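Local coordinates for protein sugar kinase (Agrobacterium tumefaciens, PDB 2RBC) that probably transfers a phosphate group from ATP to a sugar or related substrate, as a putative kinase of the ribokinase (pfkB) family, at residues R179-D190 with L200-S210; L227-F238 with W249-V258. All blocks are in the same frame, centred on the assembly; numbering follows the deposited sequence. Where two conformers were deposited one is given.

How the contacts relate
Both contacts belong to the same mixed sheet and follow one another along the chain. Contact 1 is buried. It pairs strands 185-189 and 206-210 in parallel and joins the two ends of a beta-alpha-beta unit, mostly through backbone hydrogen bonds. Contact 2 lies farther from the centre of the chain and is only partly buried. There helix 223-233 and the loop after it meet strand 248-251 and the turn that follows, through side-chain packing, one direct backbone bond and a water. The two meet at Phe-238, whose backbone probably bonds to Thr-205 and Ile-207 and whose side chain packs on His-206.

Contact 1 of 2, residues R179-D190 with L200-S210; sequences RALGKPAILDGD and LAPAATHIVFS
Leu-187 and Ile-207 run alongside each other where strands 185-189 and 206-210 pair in parallel. Leu-187 N bonds to His-206 O at 2.9 Å, and Leu-187 O accepts from Val-208 N. Gly-189 N continues the ladder to Val-208 O. At its ends Ala-185 O takes Thr-205 N and, weakly, His-206 N, and Gly-189 O takes Ser-210 N. The strands are the two ends of a right-handed beta-alpha-beta crossover through helix 194-200, part of the Rossmann-like core of ribokinase-family enzymes.

Packing is closest around Leu-187. With CG anti to the backbone N (chi1 176°), both methyls reach the crossover: CD2 lies 3.9 Å from Leu-200 CB and also touches Ile-207 CG2. Gly-189 leaves room for the Phe-209 ring. Ile-207 CG2 sits over the centre of one face of that ring, while Gly-189 O lies at its edge. On the other face of the sheet Ile-186 CG1 packs on His-206 CB, facing helix 274-287.

The N-terminal end is more open. Thr-205 OG1 accepts a nearly straight bond from Ala-185 N at 2.8 Å. The same hydroxyl bonds to His-206 ND1, in the plane of the imidazole. In one of two modelled conformers, Arg-179 reaches over Thr-205 CG2 and bends at chi3 (59°) toward the 3-10 turn. There NH1 donates to Pro-202 O at 2.8 Å, Ala-203 O lies over one guanidinium face, and water 1 bridges NH2 and Pro-202 O. This grip is probably partial. At the far end Ser-210 OG donates to Asp-190 OD1 from above the carboxylate plane, and also caps the next helix at Ala-213 N. Water 2 joins Asp-188 OD1 to Val-208 O.

The chemistry implies that backbone bonds hold the pair along its length, with side chains and waters adding to them at the ends.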
loop_
_atom_site.group_PDB
_atom_site.type_symbol
_atom_site.label_atom_id
_atom_site.label_comp_id
_atom_site.label_asym_id
_atom_site.label_seq_id
_atom_site.Cartn_x
_atom_site.Cartn_y
_atom_site.Cartn_z
ATOM N N ARG A 179 -21.316 1.721 -30.988
ATOM C CA ARG A 179 -21.311 2.432 -32.261
ATOM C C ARG A 179 -22.412 1.907 -33.178
ATOM O O ARG A 179 -23.097 2.698 -33.843
ATOM C CB ARG A 179 -19.950 2.323 -32.941
ATOM C CG ARG A 179 -19.879 3.117 -34.215
ATOM C CD ARG A 179 -18.499 3.061 -34.818
ATOM N NE ARG A 179 -18.084 1.689 -35.119
ATOM C CZ ARG A 179 -16.892 1.366 -35.602
ATOM N NH1 ARG A 179 -15.990 2.310 -35.830
ATOM N NH2 ARG A 179 -16.587 0.098 -35.848
ATOM N N ALA A 180 -22.600 0.584 -33.192
ATOM C CA ALA A 180 -23.685 -0.038 -33.964
ATOM C C ALA A 180 -25.033 0.506 -33.538
ATOM O O ALA A 180 -25.941 0.603 -34.350
ATOM C CB ALA A 180 -23.663 -1.599 -33.825
ATOM N N LEU A 181 -25.180 0.826 -32.259
ATOM C CA LEU A 181 -26.440 1.367 -31.703
ATOM C C LEU A 181 -26.580 2.882 -31.886
ATOM O O LEU A 181 -27.556 3.484 -31.429
ATOM C CB LEU A 181 -26.567 1.006 -30.201
ATOM C CG LEU A 181 -26.874 -0.463 -29.838
ATOM C CD1 LEU A 181 -26.483 -0.777 -28.381
ATOM C CD2 LEU A 181 -28.322 -0.800 -30.085
ATOM N N GLY A 182 -25.606 3.513 -32.535
ATOM C CA GLY A 182 -25.691 4.937 -32.802
ATOM C C GLY A 182 -25.202 5.819 -31.660
ATOM O O GLY A 182 -25.452 7.026 -31.656
ATOM N N LYS A 183 -24.482 5.239 -30.700
ATOM C CA LYS A 183 -24.100 5.930 -29.476
ATOM C C LYS A 183 -22.661 6.377 -29.611
ATOM O O LYS A 183 -21.896 5.805 -30.398
ATOM C CB LYS A 183 -24.274 5.020 -28.252
ATOM C CG LYS A 183 -25.743 4.752 -27.983
ATOM C CD LYS A 183 -25.957 3.668 -27.019
ATOM C CE LYS A 183 -27.450 3.326 -26.921
ATOM N NZ LYS A 183 -28.381 4.438 -26.426
ATOM N N PRO A 184 -22.301 7.470 -28.912
ATOM C CA PRO A 184 -20.886 7.792 -28.829
ATOM C C PRO A 184 -20.153 6.638 -28.163
ATOM O O PRO A 184 -20.600 6.142 -27.128
ATOM C CB PRO A 184 -20.851 9.034 -27.933
ATOM C CG PRO A 184 -22.197 9.626 -28.028
ATOM C CD PRO A 184 -23.130 8.447 -28.186
ATOM N N ALA A 185 -19.049 6.231 -28.790
ATOM C CA ALA A 185 -18.227 5.114 -28.416
ATOM C C ALA A 185 -16.812 5.663 -28.278
ATOM O O ALA A 185 -16.097 5.845 -29.266
ATOM C CB ALA A 185 -18.333 4.001 -29.496
ATOM N N ILE A 186 -16.431 6.008 -27.056
ATOM C CA ILE A 186 -15.251 6.847 -26.809
ATOM C C ILE A 186 -14.103 6.003 -26.278
ATOM O O ILE A 186 -14.265 5.211 -25.345
ATOM C CB ILE A 186 -15.608 8.035 -25.871
ATOM C CG1 ILE A 186 -16.789 8.842 -26.484
ATOM C CG2 ILE A 186 -14.415 8.953 -25.684
ATOM C CD1 ILE A 186 -17.653 9.499 -25.529
ATOM N N LEU A 187 -12.934 6.167 -26.896
ATOM C CA LEU A 187 -11.733 5.496 -26.469
ATOM C C LEU A 187 -10.829 6.486 -25.774
ATOM O O LEU A 187 -10.463 7.477 -26.364
ATOM C CB LEU A 187 -11.002 4.870 -27.658
ATOM C CG LEU A 187 -9.639 4.208 -27.361
ATOM C CD1 LEU A 187 -9.724 3.012 -26.400
ATOM C CD2 LEU A 187 -8.920 3.802 -28.661
ATOM N N ASP A 188 -10.479 6.177 -24.523
ATOM C CA ASP A 188 -9.396 6.807 -23.788
ATOM C C ASP A 188 -8.147 6.101 -24.281
ATOM O O ASP A 188 -7.891 4.959 -23.935
ATOM C CB ASP A 188 -9.607 6.593 -22.284
ATOM C CG ASP A 188 -8.391 6.970 -21.444
ATOM O OD1 ASP A 188 -7.397 7.545 -21.982
ATOM O OD2 ASP A 188 -8.461 6.709 -20.217
ATOM N N GLY A 189 -7.421 6.760 -25.167
ATOM C CA GLY A 189 -6.279 6.160 -25.818
ATOM C C GLY A 189 -5.045 6.568 -25.055
ATOM O O GLY A 189 -4.318 7.498 -25.445
ATOM N N ASP A 190 -4.832 5.895 -23.941
ATOM C CA ASP A 190 -3.633 6.098 -23.142
ATOM C C ASP A 190 -2.583 5.028 -23.451
ATOM O O ASP A 190 -2.787 4.153 -24.252
ATOM C CB ASP A 190 -3.987 6.065 -21.667
ATOM C CG ASP A 190 -3.125 6.976 -20.824
ATOM O OD1 ASP A 190 -1.972 7.331 -21.206
ATOM O OD2 ASP A 190 -3.666 7.400 -19.786
ATOM N N LEU A 200 -8.051 -1.167 -30.825
ATOM C CA LEU A 200 -9.230 -0.510 -30.320
ATOM C C LEU A 200 -9.673 0.704 -31.142
ATOM O O LEU A 200 -10.873 0.996 -31.245
ATOM C CB LEU A 200 -8.996 -0.112 -28.848
ATOM C CG LEU A 200 -8.929 -1.269 -27.834
ATOM C CD1 LEU A 200 -8.555 -0.738 -26.485
ATOM C CD2 LEU A 200 -10.260 -2.058 -27.770
ATOM N N ALA A 201 -8.711 1.472 -31.643
ATOM C CA ALA A 201 -8.989 2.715 -32.369
ATOM C C ALA A 201 -10.031 2.578 -33.495
ATOM O O ALA A 201 -10.951 3.402 -33.610
ATOM C CB ALA A 201 -7.623 3.315 -32.904
ATOM N N PRO A 202 -9.933 1.520 -34.329
ATOM C CA PRO A 202 -10.920 1.403 -35.416
ATOM C C PRO A 202 -12.377 1.200 -34.975
ATOM O O PRO A 202 -13.273 1.477 -35.774
ATOM C CB PRO A 202 -10.428 0.180 -36.205
ATOM C CG PRO A 202 -8.966 0.078 -35.858
ATOM C CD PRO A 202 -8.917 0.458 -34.426
ATOM N N ALA A 203 -12.623 0.779 -33.730
ATOM C CA ALA A 203 -13.991 0.574 -33.225
ATOM C C ALA A 203 -14.691 1.799 -32.662
ATOM O O ALA A 203 -15.906 1.779 -32.500
ATOM C CB ALA A 203 -14.028 -0.547 -32.166
ATOM N N ALA A 204 -13.950 2.876 -32.404
ATOM C CA ALA A 204 -14.471 4.034 -31.681
ATOM C C ALA A 204 -15.056 5.075 -32.630
ATOM O O ALA A 204 -14.658 5.175 -33.784
ATOM C CB ALA A 204 -13.374 4.677 -30.811
ATOM N N THR A 205 -16.004 5.861 -32.135
ATOM C CA THR A 205 -16.472 7.049 -32.850
ATOM C C THR A 205 -15.645 8.297 -32.453
ATOM O O THR A 205 -15.596 9.261 -33.186
ATOM C CB THR A 205 -17.969 7.310 -32.551
ATOM O OG1 THR A 205 -18.133 7.511 -31.146
ATOM C CG2 THR A 205 -18.872 6.115 -33.002
ATOM N N HIS A 206 -15.028 8.259 -31.270
ATOM C CA HIS A 206 -14.264 9.367 -30.694
ATOM C C HIS A 206 -13.079 8.804 -29.968
ATOM O O HIS A 206 -13.245 7.862 -29.217
ATOM C CB HIS A 206 -15.068 10.123 -29.635
ATOM C CG HIS A 206 -16.279 10.828 -30.149
ATOM N ND1 HIS A 206 -17.459 10.166 -30.448
ATOM C CD2 HIS A 206 -16.523 12.148 -30.306
ATOM C CE1 HIS A 206 -18.356 11.068 -30.810
ATOM N NE2 HIS A 206 -17.810 12.279 -30.733
ATOM N N ILE A 207 -11.883 9.346 -30.194
ATOM C CA ILE A 207 -10.703 8.936 -29.413
ATOM C C ILE A 207 -10.020 10.154 -28.808
ATOM O O ILE A 207 -9.817 11.153 -29.500
ATOM C CB ILE A 207 -9.655 8.182 -30.264
ATOM C CG1 ILE A 207 -10.265 7.053 -31.103
ATOM C CG2 ILE A 207 -8.501 7.700 -29.377
ATOM C CD1 ILE A 207 -9.290 6.442 -32.146
ATOM N N VAL A 208 -9.682 10.077 -27.517
ATOM C CA VAL A 208 -8.911 11.130 -26.873
ATOM C C VAL A 208 -7.644 10.453 -26.452
ATOM O O VAL A 208 -7.659 9.641 -25.532
ATOM C CB VAL A 208 -9.600 11.762 -25.652
ATOM C CG1 VAL A 208 -8.731 12.904 -25.090
ATOM C CG2 VAL A 208 -11.047 12.184 -25.990
ATOM N N PHE A 209 -6.568 10.738 -27.188
ATOM C CA PHE A 209 -5.243 10.203 -26.878
ATOM C C PHE A 209 -4.511 11.129 -25.885
ATOM O O PHE A 209 -4.659 12.352 -25.939
ATOM C CB PHE A 209 -4.351 10.133 -28.141
ATOM C CG PHE A 209 -4.803 9.150 -29.184
ATOM C CD1 PHE A 209 -4.551 7.775 -29.031
ATOM C CD2 PHE A 209 -5.393 9.600 -30.378
ATOM C CE1 PHE A 209 -4.914 6.871 -30.037
ATOM C CE2 PHE A 209 -5.778 8.718 -31.385
ATOM C CZ PHE A 209 -5.548 7.345 -31.224
ATOM N N SER A 210 -3.700 10.534 -24.999
ATOM C CA SER A 210 -2.774 11.295 -24.183
ATOM C C SER A 210 -1.593 11.579 -25.084
ATOM O O SER A 210 -1.360 10.859 -26.064
ATOM C CB SER A 210 -2.304 10.453 -22.985
ATOM O OG SER A 210 -1.663 9.284 -23.451
HETATM O O HOH W 1 -13.938 -1.133 -37.267
HETATM O O HOH W 2 -5.731 9.302 -22.986
#

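Contact 2 of 2, residues L227-F238 with W249-V258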
loop_
_atom_site.group_PDB
_atom_site.type_symbol
_atom_site.label_atom_id
_atom_site.label_comp_id
_atom_site.label_asym_id
_atom_site.label_seq_id
_atom_site.Cartn_x
_atom_site.Cartn_y
_atom_site.Cartn_z
ATOM N N LEU A 227 -1.857 15.225 -35.251
ATOM C CA LEU A 227 -3.247 15.251 -35.656
ATOM C C LEU A 227 -3.445 14.992 -37.163
ATOM O O LEU A 227 -4.387 14.273 -37.537
ATOM C CB LEU A 227 -3.949 16.540 -35.180
ATOM C CG LEU A 227 -4.513 16.482 -33.751
ATOM C CD1 LEU A 227 -5.561 15.403 -33.709
ATOM C CD2 LEU A 227 -3.475 16.196 -32.710
ATOM N N PRO A 228 -2.614 15.591 -38.040
ATOM C CA PRO A 228 -2.753 15.242 -39.455
ATOM C C PRO A 228 -2.668 13.739 -39.774
ATOM O O PRO A 228 -3.473 13.243 -40.571
ATOM C CB PRO A 228 -1.644 16.061 -40.136
ATOM C CG PRO A 228 -1.470 17.222 -39.235
ATOM C CD PRO A 228 -1.641 16.688 -37.858
ATOM N N VAL A 229 -1.744 13.034 -39.113
ATOM C CA VAL A 229 -1.532 11.620 -39.366
ATOM C C VAL A 229 -2.676 10.810 -38.753
ATOM O O VAL A 229 -3.175 9.889 -39.370
ATOM C CB VAL A 229 -0.185 11.099 -38.787
ATOM C CG1 VAL A 229 0.182 9.769 -39.498
ATOM C CG2 VAL A 229 0.913 12.116 -38.989
ATOM N N LEU A 230 -3.091 11.170 -37.541
ATOM C CA LEU A 230 -4.103 10.420 -36.848
ATOM C C LEU A 230 -5.463 10.619 -37.551
ATOM O O LEU A 230 -6.230 9.677 -37.671
ATOM C CB LEU A 230 -4.172 10.824 -35.358
ATOM C CG LEU A 230 -3.008 10.389 -34.465
ATOM C CD1 LEU A 230 -3.122 11.007 -33.049
ATOM C CD2 LEU A 230 -2.982 8.828 -34.419
ATOM N N HIS A 231 -5.737 11.816 -38.047
ATOM C CA HIS A 231 -6.937 12.017 -38.824
ATOM C C HIS A 231 -6.957 11.152 -40.105
ATOM O O HIS A 231 -7.952 10.540 -40.442
ATOM C CB HIS A 231 -7.125 13.472 -39.227
ATOM C CG HIS A 231 -8.228 13.640 -40.225
ATOM N ND1 HIS A 231 -9.554 13.483 -39.880
ATOM C CD2 HIS A 231 -8.203 13.816 -41.566
ATOM C CE1 HIS A 231 -10.299 13.619 -40.960
ATOM N NE2 HIS A 231 -9.504 13.839 -41.994
ATOM N N ALA A 232 -5.842 11.137 -40.816
ATOM C CA ALA A 232 -5.729 10.414 -42.062
ATOM C C ALA A 232 -5.932 8.930 -41.823
ATOM O O ALA A 232 -6.546 8.273 -42.643
ATOM C CB ALA A 232 -4.385 10.675 -42.741
ATOM N N ARG A 233 -5.415 8.411 -40.713
ATOM C CA ARG A 233 -5.570 7.001 -40.363
ATOM C C ARG A 233 -7.019 6.613 -40.002
ATOM O O ARG A 233 -7.451 5.512 -40.295
ATOM C CB ARG A 233 -4.641 6.618 -39.217
ATOM C CG ARG A 233 -3.203 6.566 -39.620
ATOM C CD ARG A 233 -2.367 6.106 -38.450
ATOM N NE ARG A 233 -0.951 6.244 -38.753
ATOM C CZ ARG A 233 0.015 6.024 -37.870
ATOM N NH1 ARG A 233 -0.284 5.693 -36.624
ATOM N NH2 ARG A 233 1.275 6.187 -38.227
ATOM N N TYR A 234 -7.716 7.524 -39.350
ATOM C CA TYR A 234 -9.061 7.326 -38.814
ATOM C C TYR A 234 -9.984 8.491 -39.236
ATOM O O TYR A 234 -10.492 9.235 -38.386
ATOM C CB TYR A 234 -8.981 7.264 -37.297
ATOM C CG TYR A 234 -7.968 6.301 -36.778
ATOM C CD1 TYR A 234 -8.065 4.946 -37.040
ATOM C CD2 TYR A 234 -6.882 6.752 -36.034
ATOM C CE1 TYR A 234 -7.098 4.052 -36.576
ATOM C CE2 TYR A 234 -5.935 5.887 -35.564
ATOM C CZ TYR A 234 -6.049 4.536 -35.821
ATOM O OH TYR A 234 -5.085 3.690 -35.330
ATOM N N PRO A 235 -10.157 8.694 -40.554
ATOM C CA PRO A 235 -10.738 9.945 -41.030
ATOM C C PRO A 235 -12.214 10.178 -40.686
ATOM O O PRO A 235 -12.673 11.304 -40.724
ATOM C CB PRO A 235 -10.532 9.867 -42.556
ATOM C CG PRO A 235 -10.519 8.418 -42.847
ATOM C CD PRO A 235 -9.771 7.820 -41.679
ATOM N N GLN A 236 -12.921 9.116 -40.344
ATOM C CA GLN A 236 -14.336 9.182 -39.976
ATOM C C GLN A 236 -14.537 9.244 -38.455
ATOM O O GLN A 236 -15.668 9.152 -37.973
ATOM C CB GLN A 236 -15.014 7.926 -40.536
ATOM C CG GLN A 236 -16.515 7.812 -40.384
ATOM C CD GLN A 236 -17.015 6.340 -40.530
ATOM O OE1 GLN A 236 -16.440 5.376 -39.949
ATOM N NE2 GLN A 236 -18.066 6.170 -41.327
ATOM N N THR A 237 -13.455 9.475 -37.719
ATOM C CA THR A 237 -13.443 9.427 -36.273
ATOM C C THR A 237 -13.096 10.812 -35.734
ATOM O O THR A 237 -12.205 11.486 -36.286
ATOM C CB THR A 237 -12.421 8.376 -35.815
ATOM O OG1 THR A 237 -12.685 7.140 -36.495
ATOM C CG2 THR A 237 -12.434 8.112 -34.295
ATOM N N PHE A 238 -13.789 11.246 -34.678
ATOM C CA PHE A 238 -13.320 12.360 -33.843
ATOM C C PHE A 238 -11.994 11.978 -33.137
ATOM O O PHE A 238 -11.930 10.969 -32.430
ATOM C CB PHE A 238 -14.403 12.776 -32.841
ATOM C CG PHE A 238 -13.979 13.896 -31.930
ATOM C CD1 PHE A 238 -13.198 13.634 -30.816
ATOM C CD2 PHE A 238 -14.365 15.219 -32.189
ATOM C CE1 PHE A 238 -12.808 14.651 -29.983
ATOM C CE2 PHE A 238 -13.973 16.231 -31.353
ATOM C CZ PHE A 238 -13.203 15.946 -30.251
ATOM N N TRP A 249 -5.529 19.535 -28.957
ATOM C CA TRP A 249 -5.688 19.628 -30.396
ATOM C C TRP A 249 -6.645 18.557 -30.851
ATOM O O TRP A 249 -6.618 17.460 -30.321
ATOM C CB TRP A 249 -4.355 19.383 -31.096
ATOM C CG TRP A 249 -3.402 20.529 -31.006
ATOM C CD1 TRP A 249 -3.210 21.496 -31.941
ATOM C CD2 TRP A 249 -2.515 20.829 -29.927
ATOM N NE1 TRP A 249 -2.254 22.376 -31.516
ATOM C CE2 TRP A 249 -1.795 21.980 -30.292
ATOM C CE3 TRP A 249 -2.238 20.213 -28.698
ATOM C CZ2 TRP A 249 -0.827 22.557 -29.475
ATOM C CZ3 TRP A 249 -1.243 20.787 -27.873
ATOM C CH2 TRP A 249 -0.570 21.955 -28.265
ATOM N N TRP A 250 -7.506 18.865 -31.820
ATOM C CA TRP A 250 -8.429 17.828 -32.320
ATOM C C TRP A 250 -8.834 18.061 -33.756
ATOM O O TRP A 250 -8.705 19.179 -34.297
ATOM C CB TRP A 250 -9.698 17.706 -31.427
ATOM C CG TRP A 250 -10.791 18.757 -31.662
ATOM C CD1 TRP A 250 -11.877 18.630 -32.456
ATOM C CD2 TRP A 250 -10.887 20.045 -31.052
ATOM N NE1 TRP A 250 -12.648 19.769 -32.402
ATOM C CE2 TRP A 250 -12.064 20.651 -31.534
ATOM C CE3 TRP A 250 -10.087 20.751 -30.132
ATOM C CZ2 TRP A 250 -12.452 21.947 -31.160
ATOM C CZ3 TRP A 250 -10.478 22.012 -29.742
ATOM C CH2 TRP A 250 -11.663 22.597 -30.252
ATOM N N THR A 251 -9.338 16.975 -34.344
ATOM C CA THR A 251 -9.970 16.976 -35.648
ATOM C C THR A 251 -11.351 16.303 -35.544
ATOM O O THR A 251 -11.543 15.281 -34.868
ATOM C CB THR A 251 -9.078 16.271 -36.734
ATOM O OG1 THR A 251 -8.852 14.914 -36.359
ATOM C CG2 THR A 251 -7.725 16.954 -36.931
ATOM N N GLU A 252 -12.321 16.899 -36.231
ATOM C CA GLU A 252 -13.652 16.330 -36.341
ATOM C C GLU A 252 -13.668 15.182 -37.342
ATOM O O GLU A 252 -12.810 15.102 -38.237
ATOM C CB GLU A 252 -14.636 17.390 -36.825
ATOM C CG GLU A 252 -14.643 18.680 -36.012
ATOM C CD GLU A 252 -15.351 18.555 -34.675
ATOM O OE1 GLU A 252 -16.034 17.523 -34.426
ATOM O OE2 GLU A 252 -15.213 19.516 -33.879
ATOM N N ALA A 253 -14.690 14.330 -37.228
ATOM C CA ALA A 253 -14.983 13.329 -38.244
ATOM C C ALA A 253 -15.084 13.980 -39.604
ATOM O O ALA A 253 -15.613 15.070 -39.715
ATOM C CB ALA A 253 -16.298 12.610 -37.927
ATOM N N ASP A 254 -14.509 13.303 -40.594
ATOM C CA ASP A 254 -14.614 13.629 -42.013
ATOM C C ASP A 254 -14.002 14.981 -42.435
ATOM O O ASP A 254 -14.256 15.427 -43.550
ATOM C CB ASP A 254 -16.076 13.487 -42.506
ATOM C CG ASP A 254 -16.651 12.058 -42.322
ATOM O OD1 ASP A 254 -15.930 11.034 -42.317
ATOM O OD2 ASP A 254 -17.883 11.964 -42.200
ATOM N N ASP A 255 -13.167 15.600 -41.589
ATOM C CA ASP A 255 -12.544 16.896 -41.896
ATOM C C ASP A 255 -11.144 16.988 -41.294
ATOM O O ASP A 255 -10.991 16.786 -40.106
ATOM C CB ASP A 255 -13.397 18.055 -41.350
ATOM C CG ASP A 255 -12.997 19.402 -41.923
ATOM O OD1 ASP A 255 -11.844 19.873 -41.776
ATOM O OD2 ASP A 255 -13.853 20.028 -42.588
ATOM N N PRO A 256 -10.130 17.344 -42.102
ATOM C CA PRO A 256 -8.757 17.406 -41.564
ATOM C C PRO A 256 -8.366 18.691 -40.855
ATOM O O PRO A 256 -7.244 18.781 -40.383
ATOM C CB PRO A 256 -7.889 17.234 -42.810
ATOM C CG PRO A 256 -8.707 17.832 -43.941
ATOM C CD PRO A 256 -10.172 17.665 -43.543
ATOM N N THR A 257 -9.253 19.690 -40.797
ATOM C CA THR A 257 -8.962 20.898 -40.059
ATOM C C THR A 257 -8.599 20.598 -38.615
ATOM O O THR A 257 -9.362 19.932 -37.910
ATOM C CB THR A 257 -10.151 21.869 -40.066
ATOM O OG1 THR A 257 -10.555 22.096 -41.417
ATOM C CG2 THR A 257 -9.743 23.172 -39.412
ATOM N N VAL A 258 -7.416 21.050 -38.204
ATOM C CA VAL A 258 -6.922 20.872 -36.840
ATOM C C VAL A 258 -7.375 22.065 -35.982
ATOM O O VAL A 258 -7.110 23.212 -36.303
ATOM C CB VAL A 258 -5.376 20.671 -36.797
ATOM C CG1 VAL A 258 -4.871 20.502 -35.329
ATOM C CG2 VAL A 258 -4.979 19.433 -37.653
HETATM O O HOH W 3 -10.781 13.367 -37.461
#
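The loop of the beta hairpin formed by strands 248-251 and 258-261 contains a type II turn, Glu-252 to Asp-255. This turn packs on the end of helix 223-233 and on the type I turn from Tyr-234 to Thr-237. Asp-254 N donates to Pro-235 O at 2.7 Å. The His-231 side chain extends from the helix onto the hairpin loop. Its CG is anti to the backbone N (chi1 170°), which carries the ring across to the Asp-255–Pro-256 link. Pro-256 CA makes a CH-pi contact over one face, 3.8 Å from the ring centroid, and Asp-255 O lies over that same face nearer the rim. Water 3 sits at the ring edge, 2.7 Å from His-231 ND1. Thr-251 OG1, Thr-237 O and Glu-252 O are also within bonding distance of it, though it probably cannot donate fully to every acceptor at once.

One turn earlier in the helix Leu-227 packs on the strand. Its CD2 touches Trp-249 CB at 3.7 Å, and its CB meets Val-258 CG2. On the strand side of the turn, the Phe-238 ring and the five-membered ring of Trp-250 are near parallel (26°) but displaced, with little overlap; Phe-238 CE2 comes 3.4 Å from Trp-250 CD1. Glu-252 serves both rings: OE1 meets the Phe-238 edge in plane, and OE2 accepts from Trp-250 NE1 at 3.0 Å. Ser-292 is a further partner of OE1.

A single direct backbone bond, one shared water and apolar contacts on their flanks therefore hold the hairpin to the helix end.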